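Long-range contact in glycosyl hydrolase family 2, TIM barrel domain protein (Parabacteroides merdae ATCC 43184, PDB 6DXU), which probably hydrolyses beta-glucuronides, as a gut bacterial beta-glucuronidase of glycoside hydrolase family 2: residues H208-L213 and K223-F228. Sequence-based numbering, arbitrary orientation.
Sequences HLESSL and KVKTSF
With CG anti to the carbonyl carbon in both Glu-210 (chi1 -81°) and Lys-225 (chi1 -66°), and with the lysine chain extended to its end, two side chains from neighbouring strands meet diagonally above the same face of a sheet. Lys-225 NZ reaches Glu-210 OE1 at 2.6 Å, a salt bridge on the syn side of the carboxylate, 26° out of its plane. Lys-225 CE follows it in, 3.1 Å from Glu-210 OE1. Lys-223, directly opposite the glutamate, touches it by its aliphatic part, while Lys-223 NZ stays 5.0 Å from Glu-210 OE1, not in contact, though its charge probably adds to the attraction. A glutamine in place of Glu-210 would probably leave the Lys-225 ammonium without its charged mate and this face more positive.

The backbone beneath is a beta hairpin, strands 203-213 and 219-229, in the immunoglobulin-like beta-sandwich domain of family 2 glycosidases, and it illustrates how long charged side chains can bridge antiparallel strands diagonally. His-208 and Lys-225 form one antiparallel hydrogen-bonded pair, His-208 N to Lys-225 O spanning 2.8 Å, and Glu-210 and Lys-223 form the next. Between them sits the non-hydrogen-bonded pair Leu-209 and Val-224, whose side chains lie side by side on the other face. There Leu-209 CD2 rests against both valine methyls, 4.0 Å from Val-224 CG1, and Leu-209 also packs on Phe-305 of strand 297-305. On the glutamate's face the His-208 ring turns from the hairpin toward helix 399-416, where its NE2 hydrogen-bonds to the carbonyl oxygen of Val-414.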
loop_
_atom_site.group_PDB
_atom_site.type_symbol
_atom_site.label_atom_id
_atom_site.label_comp_id
_atom_site.label_asym_id
_atom_site.label_seq_id
_atom_site.Cartn_x
_atom_site.Cartn_y
_atom_site.Cartn_z
ATOM N N HIS D 208 -27.125 26.306 3.237
ATOM C CA HIS D 208 -27.904 25.769 4.350
ATOM C C HIS D 208 -28.822 26.847 4.901
ATOM O O HIS D 208 -28.358 27.918 5.300
ATOM C CB HIS D 208 -26.993 25.211 5.440
ATOM C CG HIS D 208 -26.509 23.828 5.143
ATOM N ND1 HIS D 208 -25.216 23.415 5.382
ATOM C CD2 HIS D 208 -27.152 22.766 4.602
ATOM C CE1 HIS D 208 -25.085 22.153 5.007
ATOM N NE2 HIS D 208 -26.247 21.735 4.536
ATOM N N LEU D 209 -30.118 26.564 4.911
ATOM C CA LEU D 209 -31.138 27.485 5.400
ATOM C C LEU D 209 -31.636 26.945 6.734
ATOM O O LEU D 209 -32.373 25.961 6.767
ATOM C CB LEU D 209 -32.281 27.609 4.399
ATOM C CG LEU D 209 -31.831 27.940 2.976
ATOM C CD1 LEU D 209 -33.023 28.001 2.041
ATOM C CD2 LEU D 209 -31.058 29.248 2.955
ATOM N N GLU D 210 -31.209 27.562 7.832
ATOM C CA GLU D 210 -31.652 27.156 9.162
ATOM C C GLU D 210 -32.889 27.961 9.511
ATOM O O GLU D 210 -32.798 29.172 9.696
ATOM C CB GLU D 210 -30.590 27.388 10.227
ATOM C CG GLU D 210 -29.516 26.366 10.353
ATOM C CD GLU D 210 -28.594 26.717 11.508
ATOM O OE1 GLU D 210 -27.755 27.613 11.324
ATOM O OE2 GLU D 210 -28.734 26.132 12.605
ATOM N N SER D 211 -34.042 27.306 9.556
ATOM C CA SER D 211 -35.296 27.962 9.898
ATOM C C SER D 211 -35.803 27.420 11.226
ATOM O O SER D 211 -35.707 26.218 11.492
ATOM C CB SER D 211 -36.344 27.758 8.809
ATOM O OG SER D 211 -36.552 26.382 8.576
ATOM N N SER D 212 -36.326 28.320 12.057
ATOM C CA SER D 212 -36.931 27.977 13.337
ATOM C C SER D 212 -38.177 28.825 13.522
ATOM O O SER D 212 -38.313 29.903 12.933
ATOM C CB SER D 212 -35.973 28.176 14.513
ATOM O OG SER D 212 -35.434 29.483 14.517
ATOM N N LEU D 213 -39.105 28.311 14.319
ATOM C CA LEU D 213 -40.409 28.936 14.487
ATOM C C LEU D 213 -40.673 29.104 15.979
ATOM O O LEU D 213 -40.583 28.133 16.736
ATOM C CB LEU D 213 -41.462 28.075 13.791
ATOM C CG LEU D 213 -42.830 28.644 13.524
ATOM C CD1 LEU D 213 -42.695 29.889 12.650
ATOM C CD2 LEU D 213 -43.596 27.553 12.783
ATOM N N LYS D 223 -31.564 31.708 9.153
ATOM C CA LYS D 223 -30.133 31.938 9.018
ATOM C C LYS D 223 -29.688 31.325 7.702
ATOM O O LYS D 223 -29.979 30.154 7.433
ATOM C CB LYS D 223 -29.340 31.319 10.172
ATOM C CG LYS D 223 -29.533 31.995 11.523
ATOM C CD LYS D 223 -28.555 31.417 12.552
ATOM C CE LYS D 223 -29.214 31.222 13.910
ATOM N NZ LYS D 223 -28.177 31.049 14.969
ATOM N N VAL D 224 -29.023 32.123 6.877
ATOM C CA VAL D 224 -28.574 31.701 5.559
ATOM C C VAL D 224 -27.071 31.494 5.654
ATOM O O VAL D 224 -26.316 32.463 5.815
ATOM C CB VAL D 224 -28.917 32.727 4.475
ATOM C CG1 VAL D 224 -28.384 32.266 3.131
ATOM C CG2 VAL D 224 -30.445 32.980 4.403
ATOM N N LYS D 225 -26.634 30.241 5.573
ATOM C CA LYS D 225 -25.217 29.915 5.632
ATOM C C LYS D 225 -24.794 29.262 4.326
ATOM O O LYS D 225 -25.557 28.519 3.698
ATOM C CB LYS D 225 -24.894 28.988 6.816
ATOM C CG LYS D 225 -25.115 29.627 8.178
ATOM C CD LYS D 225 -25.008 28.604 9.304
ATOM C CE LYS D 225 -25.204 29.258 10.671
ATOM N NZ LYS D 225 -25.254 28.239 11.757
ATOM N N THR D 226 -23.568 29.542 3.912
ATOM C CA THR D 226 -23.103 29.021 2.642
ATOM C C THR D 226 -21.624 28.682 2.735
ATOM O O THR D 226 -20.902 29.188 3.597
ATOM C CB THR D 226 -23.359 30.018 1.508
ATOM O OG1 THR D 226 -23.119 29.371 0.252
ATOM C CG2 THR D 226 -22.453 31.222 1.634
ATOM N N SER D 227 -21.208 27.768 1.866
ATOM C CA SER D 227 -19.804 27.467 1.609
ATOM C C SER D 227 -19.519 27.805 0.155
ATOM O O SER D 227 -20.248 27.361 -0.736
ATOM C CB SER D 227 -19.492 25.989 1.873
ATOM O OG SER D 227 -19.699 25.661 3.237
ATOM N N PHE D 228 -18.486 28.601 -0.087
ATOM C CA PHE D 228 -18.159 28.999 -1.451
ATOM C C PHE D 228 -17.260 27.981 -2.126
ATOM O O PHE D 228 -16.415 27.349 -1.489
ATOM C CB PHE D 228 -17.464 30.360 -1.468
ATOM C CG PHE D 228 -18.397 31.502 -1.210
ATOM C CD1 PHE D 228 -19.094 32.088 -2.255
ATOM C CD2 PHE D 228 -18.589 31.977 0.082
ATOM C CE1 PHE D 228 -19.965 33.129 -2.021
ATOM C CE2 PHE D 228 -19.453 33.023 0.321
ATOM C CZ PHE D 228 -20.145 33.595 -0.734
#